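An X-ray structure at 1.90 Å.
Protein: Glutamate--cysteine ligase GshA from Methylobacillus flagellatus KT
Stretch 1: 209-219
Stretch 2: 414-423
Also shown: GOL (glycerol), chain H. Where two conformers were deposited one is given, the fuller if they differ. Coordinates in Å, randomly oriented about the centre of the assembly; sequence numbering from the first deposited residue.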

ATOM      1  N   SER A 209      32.712  -4.896  -1.950  1.00 17.45           N
ATOM      2  CA  SER A 209      32.574  -5.084  -3.413  1.00 17.38           C
ATOM      3  C   SER A 209      31.502  -6.118  -3.775  1.00 16.58           C
ATOM      4  O   SER A 209      30.994  -6.129  -4.897  1.00 16.35           O
ATOM      5  CB  SER A 209      33.928  -5.419  -4.041  1.00 17.19           C
ATOM      6  OG  SER A 209      34.443  -6.611  -3.529  1.00 16.83           O
ATOM      7  N   ASN A 210      31.106  -6.940  -2.801  1.00 16.31           N
ATOM      8  CA  ASN A 210      30.030  -7.913  -3.004  1.00 16.65           C
ATOM      9  C   ASN A 210      28.719  -7.207  -3.374  1.00 15.87           C
ATOM     10  O   ASN A 210      27.883  -7.792  -4.028  1.00 15.49           O
ATOM     11  CB  ASN A 210      29.785  -8.800  -1.749  1.00 16.91           C
ATOM     12  CG  ASN A 210      30.934  -9.772  -1.467  1.00 19.23           C
ATOM     13  OD1 ASN A 210      31.782  -9.989  -2.303  1.00 22.90           O
ATOM     14  ND2 ASN A 210      30.945 -10.366  -0.270  1.00 20.64           N
ATOM     15  N   HIS A 211      28.544  -5.977  -2.924  1.00 15.49           N
ATOM     16  CA  HIS A 211      27.384  -5.151  -3.304  1.00 16.91           C
ATOM     17  C   HIS A 211      27.300  -4.958  -4.843  1.00 15.71           C
ATOM     18  O   HIS A 211      26.238  -5.087  -5.443  1.00 15.52           O
ATOM     19  CB  HIS A 211      27.499  -3.812  -2.567  1.00 17.25           C
ATOM     20  CG  HIS A 211      26.647  -2.712  -3.109  1.00 22.18           C
ATOM     21  ND1 HIS A 211      25.364  -2.474  -2.662  1.00 26.40           N
ATOM     22  CD2 HIS A 211      26.925  -1.729  -4.002  1.00 26.68           C
ATOM     23  CE1 HIS A 211      24.887  -1.401  -3.271  1.00 28.60           C
ATOM     24  NE2 HIS A 211      25.811  -0.935  -4.094  1.00 27.91           N
ATOM     25  N   PHE A 212      28.438  -4.674  -5.467  1.00 15.24           N
ATOM     26  CA  PHE A 212      28.507  -4.396  -6.915  1.00 15.21           C
ATOM     27  C   PHE A 212      28.359  -5.688  -7.712  1.00 14.81           C
ATOM     28  O   PHE A 212      27.717  -5.697  -8.738  1.00 14.24           O
ATOM     29  CB  PHE A 212      29.800  -3.651  -7.255  1.00 15.24           C
ATOM     30  CG  PHE A 212      29.964  -2.369  -6.455  1.00 18.00           C
ATOM     31  CD1 PHE A 212      29.316  -1.215  -6.825  1.00 21.54           C
ATOM     32  CD2 PHE A 212      30.649  -2.366  -5.244  1.00 23.08           C
ATOM     33  CE1 PHE A 212      29.433  -0.020  -6.071  1.00 20.82           C
ATOM     34  CE2 PHE A 212      30.751  -1.177  -4.467  1.00 24.33           C
ATOM     35  CZ  PHE A 212      30.140  -0.001  -4.919  1.00 24.69           C
ATOM     36  N   THR A 213      28.928  -6.779  -7.213  1.00 14.59           N
ATOM     37  CA  THR A 213      28.779  -8.099  -7.813  0.50 14.25           C
ATOM     38  C   THR A 213      27.314  -8.556  -7.774  1.00 14.53           C
ATOM     39  O   THR A 213      26.797  -9.139  -8.723  1.00 14.37           O
ATOM     40  CB  THR A 213      29.676  -9.139  -7.080  0.50 14.87           C
ATOM     41  OG1 THR A 213      31.040  -8.692  -7.097  0.50 14.40           O
ATOM     42  CG2 THR A 213      29.583 -10.507  -7.739  0.50 13.03           C
ATOM     43  N   ALA A 214      26.639  -8.294  -6.657  1.00 14.37           N
ATOM     44  CA  ALA A 214      25.249  -8.717  -6.513  1.00 14.63           C
ATOM     45  C   ALA A 214      24.360  -7.956  -7.524  1.00 13.52           C
ATOM     46  O   ALA A 214      23.511  -8.552  -8.165  1.00 12.76           O
ATOM     47  CB  ALA A 214      24.722  -8.525  -5.045  1.00 13.98           C
ATOM     48  N   TYR A 215      24.609  -6.661  -7.702  1.00 12.47           N
ATOM     49  CA  TYR A 215      23.867  -5.874  -8.682  1.00 12.36           C
ATOM     50  C   TYR A 215      24.181  -6.348 -10.126  1.00 12.99           C
ATOM     51  O   TYR A 215      23.272  -6.510 -10.922  1.00 11.64           O
ATOM     52  CB  TYR A 215      24.104  -4.376  -8.489  1.00 12.38           C
ATOM     53  CG  TYR A 215      23.242  -3.530  -9.404  1.00 12.52           C
ATOM     54  CD1 TYR A 215      21.857  -3.501  -9.249  1.00 11.47           C
ATOM     55  CD2 TYR A 215      23.802  -2.777 -10.420  1.00 11.87           C
ATOM     56  CE1 TYR A 215      21.051  -2.739 -10.090  1.00 12.53           C
ATOM     57  CE2 TYR A 215      23.008  -2.006 -11.279  1.00 11.12           C
ATOM     58  CZ  TYR A 215      21.630  -1.981 -11.098  1.00 10.50           C
ATOM     59  OH  TYR A 215      20.837  -1.241 -11.954  1.00 12.04           O
ATOM     60  N   ASP A 216      25.446  -6.667 -10.430  1.00 12.79           N
ATOM     61  CA  ASP A 216      25.772  -7.305 -11.698  1.00 13.72           C
ATOM     62  C   ASP A 216      24.912  -8.532 -11.978  1.00 14.37           C
ATOM     63  O   ASP A 216      24.382  -8.684 -13.077  1.00 13.22           O
ATOM     64  CB  ASP A 216      27.239  -7.779 -11.757  1.00 13.66           C
ATOM     65  CG  ASP A 216      28.248  -6.674 -11.964  1.00 16.57           C
ATOM     66  OD1 ASP A 216      27.897  -5.496 -12.168  1.00 16.59           O
ATOM     67  OD2 ASP A 216      29.471  -7.037 -11.980  1.00 19.62           O
ATOM     68  N   ARG A 217      24.785  -9.422 -11.001  1.00 14.94           N
ATOM     69  CA  ARG A 217      23.997 -10.643 -11.158  0.70 15.98           C
ATOM     70  C   ARG A 217      22.520 -10.329 -11.429  1.00 14.99           C
ATOM     71  O   ARG A 217      21.906 -10.954 -12.254  1.00 15.39           O
ATOM     72  CB  ARG A 217      24.086 -11.514  -9.898  0.70 16.59           C
ATOM     73  CG  ARG A 217      25.449 -12.187  -9.731  0.70 21.63           C
ATOM     74  CD  ARG A 217      25.700 -12.535  -8.257  0.70 26.26           C
ATOM     75  NE  ARG A 217      24.743 -13.514  -7.718  0.70 28.83           N
ATOM     76  CZ  ARG A 217      24.483 -13.662  -6.414  0.70 31.47           C
ATOM     77  NH1 ARG A 217      25.076 -12.869  -5.521  0.70 32.28           N
ATOM     78  NH2 ARG A 217      23.606 -14.581  -6.005  0.70 30.08           N
ATOM     79  N   VAL A 218      21.955  -9.364 -10.706  1.00 13.58           N
ATOM     80  CA  VAL A 218      20.553  -8.954 -10.955  1.00 12.62           C
ATOM     81  C   VAL A 218      20.379  -8.408 -12.391  1.00 13.11           C
ATOM     82  O   VAL A 218      19.456  -8.806 -13.122  1.00 13.08           O
ATOM     83  CB  VAL A 218      20.068  -7.910  -9.919  1.00 13.45           C
ATOM     84  CG1 VAL A 218      18.747  -7.207 -10.388  1.00 10.34           C
ATOM     85  CG2 VAL A 218      19.877  -8.580  -8.515  1.00 11.66           C
ATOM     86  N   VAL A 219      21.266  -7.520 -12.810  1.00 12.48           N
ATOM     87  CA  VAL A 219      21.190  -6.924 -14.147  1.00 13.04           C
ATOM     88  C   VAL A 219      21.412  -7.975 -15.249  1.00 14.47           C
ATOM     89  O   VAL A 219      20.778  -7.906 -16.298  1.00 14.35           O
ATOM     90  CB  VAL A 219      22.171  -5.744 -14.301  1.00 13.60           C
ATOM     91  CG1 VAL A 219      22.257  -5.254 -15.771  1.00 12.84           C
ATOM     92  CG2 VAL A 219      21.741  -4.565 -13.349  1.00 13.88           C
ATOM     93  N   LEU A 414      16.728  -5.378  -4.739  1.00 12.90           N
ATOM     94  CA  LEU A 414      16.858  -6.822  -4.856  1.00 13.74           C
ATOM     95  C   LEU A 414      18.327  -7.258  -4.675  1.00 14.36           C
ATOM     96  O   LEU A 414      18.637  -8.216  -3.921  1.00 12.67           O
ATOM     97  CB  LEU A 414      16.333  -7.274  -6.242  1.00 14.16           C
ATOM     98  CG  LEU A 414      16.450  -8.754  -6.579  1.00 15.84           C
ATOM     99  CD1 LEU A 414      15.735  -9.614  -5.496  1.00 13.91           C
ATOM    100  CD2 LEU A 414      15.858  -9.032  -7.974  1.00 13.26           C
ATOM    101  N   ALA A 415      19.230  -6.522  -5.305  1.00 13.77           N
ATOM    102  CA  ALA A 415      20.631  -6.819  -5.170  1.00 14.81           C
ATOM    103  C   ALA A 415      21.104  -6.733  -3.706  1.00 15.34           C
ATOM    104  O   ALA A 415      21.856  -7.623  -3.243  1.00 15.86           O
ATOM    105  CB  ALA A 415      21.492  -5.880  -6.078  1.00 13.98           C
ATOM    106  N   ALA A 416      20.699  -5.678  -3.005  1.00 15.07           N
ATOM    107  CA  ALA A 416      21.046  -5.496  -1.574  1.00 15.79           C
ATOM    108  C   ALA A 416      20.477  -6.640  -0.712  1.00 16.61           C
ATOM    109  O   ALA A 416      21.183  -7.140   0.199  1.00 16.60           O
ATOM    110  CB  ALA A 416      20.568  -4.162  -1.065  1.00 15.63           C
ATOM    111  N   THR A 417      19.268  -7.087  -1.044  1.00 16.27           N
ATOM    112  CA  THR A 417      18.585  -8.184  -0.358  1.00 18.41           C
ATOM    113  C   THR A 417      19.372  -9.496  -0.517  1.00 19.76           C
ATOM    114  O   THR A 417      19.638 -10.209   0.465  1.00 19.47           O
ATOM    115  CB  THR A 417      17.162  -8.374  -0.915  1.00 17.92           C
ATOM    116  OG1 THR A 417      16.455  -7.153  -0.745  1.00 19.32           O
ATOM    117  CG2 THR A 417      16.401  -9.553  -0.214  1.00 19.97           C
ATOM    118  N   ILE A 418      19.767  -9.780  -1.748  1.00 20.66           N
ATOM    119  CA  ILE A 418      20.590 -10.953  -2.070  1.00 22.26           C
ATOM    120  C   ILE A 418      21.941 -10.869  -1.332  1.00 23.78           C
ATOM    121  O   ILE A 418      22.335 -11.827  -0.624  1.00 24.26           O
ATOM    122  CB  ILE A 418      20.757 -11.131  -3.598  1.00 21.79           C
ATOM    123  CG1 ILE A 418      19.407 -11.449  -4.245  1.00 22.25           C
ATOM    124  CG2 ILE A 418      21.816 -12.228  -3.920  1.00 23.28           C
ATOM    125  CD1 ILE A 418      19.363 -11.349  -5.808  1.00 22.17           C
ATOM    126  N   GLU A 419      22.635  -9.745  -1.462  1.00 25.08           N
ATOM    127  CA  GLU A 419      23.882  -9.512  -0.761  1.00 27.05           C
ATOM    128  C   GLU A 419      23.776  -9.787   0.746  1.00 28.92           C
ATOM    129  O   GLU A 419      24.631 -10.480   1.304  1.00 29.46           O
ATOM    130  CB  GLU A 419      24.334  -8.070  -0.977  1.00 27.27           C
ATOM    131  CG  GLU A 419      25.649  -7.624  -0.326  1.00 29.17           C
ATOM    132  CD  GLU A 419      25.820  -6.074  -0.292  1.00 32.09           C
ATOM    133  OE1 GLU A 419      24.957  -5.316  -0.832  1.00 34.13           O
ATOM    134  OE2 GLU A 419      26.821  -5.608   0.283  1.00 33.76           O
ATOM    135  N   LEU A 420      22.772  -9.207   1.399  1.00 29.76           N
ATOM    136  CA  LEU A 420      22.578  -9.343   2.846  1.00 32.19           C
ATOM    137  C   LEU A 420      22.260 -10.805   3.232  1.00 33.50           C
ATOM    138  O   LEU A 420      22.765 -11.295   4.233  1.00 33.49           O
ATOM    139  CB  LEU A 420      21.490  -8.363   3.344  1.00 32.19           C
ATOM    140  CG  LEU A 420      21.256  -8.116   4.848  1.00 36.72           C
ATOM    141  CD1 LEU A 420      22.436  -7.372   5.495  1.00 37.60           C
ATOM    142  CD2 LEU A 420      19.919  -7.341   5.130  1.00 36.29           C
ATOM    143  N   GLN A 421      21.468 -11.512   2.429  1.00 35.76           N
ATOM    144  CA  GLN A 421      21.192 -12.929   2.681  1.00 38.80           C
ATOM    145  C   GLN A 421      22.478 -13.742   2.676  1.00 40.83           C
ATOM    146  O   GLN A 421      22.608 -14.665   3.456  1.00 40.08           O
ATOM    147  CB  GLN A 421      20.249 -13.540   1.637  1.00 38.96           C
ATOM    148  CG  GLN A 421      18.844 -13.037   1.745  1.00 42.04           C
ATOM    149  CD  GLN A 421      17.770 -14.007   1.247  1.00 45.24           C
ATOM    150  OE1 GLN A 421      18.051 -15.115   0.741  1.00 46.99           O
ATOM    151  NE2 GLN A 421      16.512 -13.585   1.409  1.00 44.46           N
ATOM    152  N   GLU A 422      23.411 -13.364   1.802  1.00 43.38           N
ATOM    153  CA  GLU A 422      24.659 -14.103   1.572  1.00 46.10           C
ATOM    154  C   GLU A 422      25.792 -13.742   2.561  1.00 48.94           C
ATOM    155  O   GLU A 422      26.845 -14.383   2.561  1.00 49.35           O
ATOM    156  CB  GLU A 422      25.109 -13.955   0.097  1.00 45.67           C
ATOM    157  CG  GLU A 422      24.128 -14.635  -0.893  1.00 44.67           C
ATOM    158  CD  GLU A 422      24.451 -14.409  -2.391  1.00 43.89           C
ATOM    159  OE1 GLU A 422      25.348 -13.595  -2.706  1.00 42.68           O
ATOM    160  OE2 GLU A 422      23.779 -15.040  -3.257  1.00 39.88           O
ATOM    161  N   THR A 423      25.570 -12.741   3.416  1.00 52.19           N
ATOM    162  CA  THR A 423      26.368 -12.595   4.648  1.00 54.63           C
ATOM    163  C   THR A 423      25.796 -13.481   5.787  1.00 56.69           C
ATOM    164  O   THR A 423      26.431 -13.623   6.836  1.00 57.91           O
ATOM    165  CB  THR A 423      26.445 -11.116   5.142  1.00 54.90           C
ATOM    166  OG1 THR A 423      25.172 -10.706   5.671  1.00 55.66           O
ATOM    167  CG2 THR A 423      26.879 -10.167   4.013  1.00 54.48           C
TER
HETATM  168  C1  GOL H 438      23.687  -0.956   3.356  1.00 38.72           C
HETATM  169  O1  GOL H 438      23.123   0.342   3.613  1.00 26.52           O
HETATM  170  C2  GOL H 438      24.249  -1.322   1.950  1.00 41.45           C
HETATM  171  O2  GOL H 438      24.554  -0.257   1.084  1.00 43.41           O
HETATM  172  C3  GOL H 438      23.332  -2.203   1.121  1.00 44.63           C
HETATM  173  O3  GOL H 438      24.007  -2.855   0.046  1.00 47.33           O
HETATM  174  O   HOH W   1      23.872  -4.763  -3.814  1.00 26.29           O

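Two helices, 210-219 and 414-421, pack at a steep angle. Their axes approach to 8.3 Å, and their N-to-C directions differ by 124°. The contact buries 482 Å², both sides summed.

The closest CA atoms are those of Tyr215 and Ala415, 4.9 Å apart. Small side chains make this possible. Ala415 points toward the other helix, and its CB lies 3.5 Å from Tyr215 CA. Ala214 points back, with its CB 3.5 Å from Ala415 O. That carbonyl also accepts the helical hydrogen bond from Glu419 N, at 2.9 Å, so the methyl group rests against an oxygen already satisfied. Tyr215 has chi1 t and leaves sideways. Its CB is 3.9 Å from Ala415 CB, and the methyl sits at the edge of the ring, near its plane.

One turn after Ala214, Val218 widens the apolar contact. With chi1 t, its CG2 reaches three neighbours: Leu414 CG at 3.9 Å, Ala415 CB at 4.0 Å and Ile418 CD1 at 3.9 Å. Leu414 leaves its helix sideways, but with chi1 t and chi2 p its end comes nearer. Ile418 points toward stretch 1, and its m, t conformation extends CD1 to Val218. All of these residues are buried, and their side chains have no polar group to satisfy.

Arg217 and Glu422 close one border of the contact with a salt bridge. Arg217 NH1 donates to Glu422 OE1 at 2.9 Å, and Arg217 NH2 donates to Glu422 OE2 at 2.8 Å. The paired bonds require the carboxylate to meet the guanidinium at its edge, near its plane. In the given conformer Arg217 has chi1 m, chi2 t and chi3 p; the chi3 bend turns the guanidinium from the line of the chain. Glu422 is m, t and reaches out to meet it. Both residues are exposed.

A second polar group involves His211 and Glu419. Glu419 has chi1 and chi2 both t, so its carboxylate is carried out to the ring, while its CB lies 4.1 Å from Ala214 CB. His211, chi1 t, gives a weak hydrogen bond from ND1 to Glu419 OE1 at 3.4 Å. Glycerol, probably from the crystallisation liquor, shares that proton and bridges the pair: His211 ND1 donates to GOL O3 at 3.1 Å, and GOL O3 donates to Glu419 OE1 at 2.8 Å. Water 1 donates to His211 O at 2.9 Å and to Glu419 OE1 at 3.2 Å.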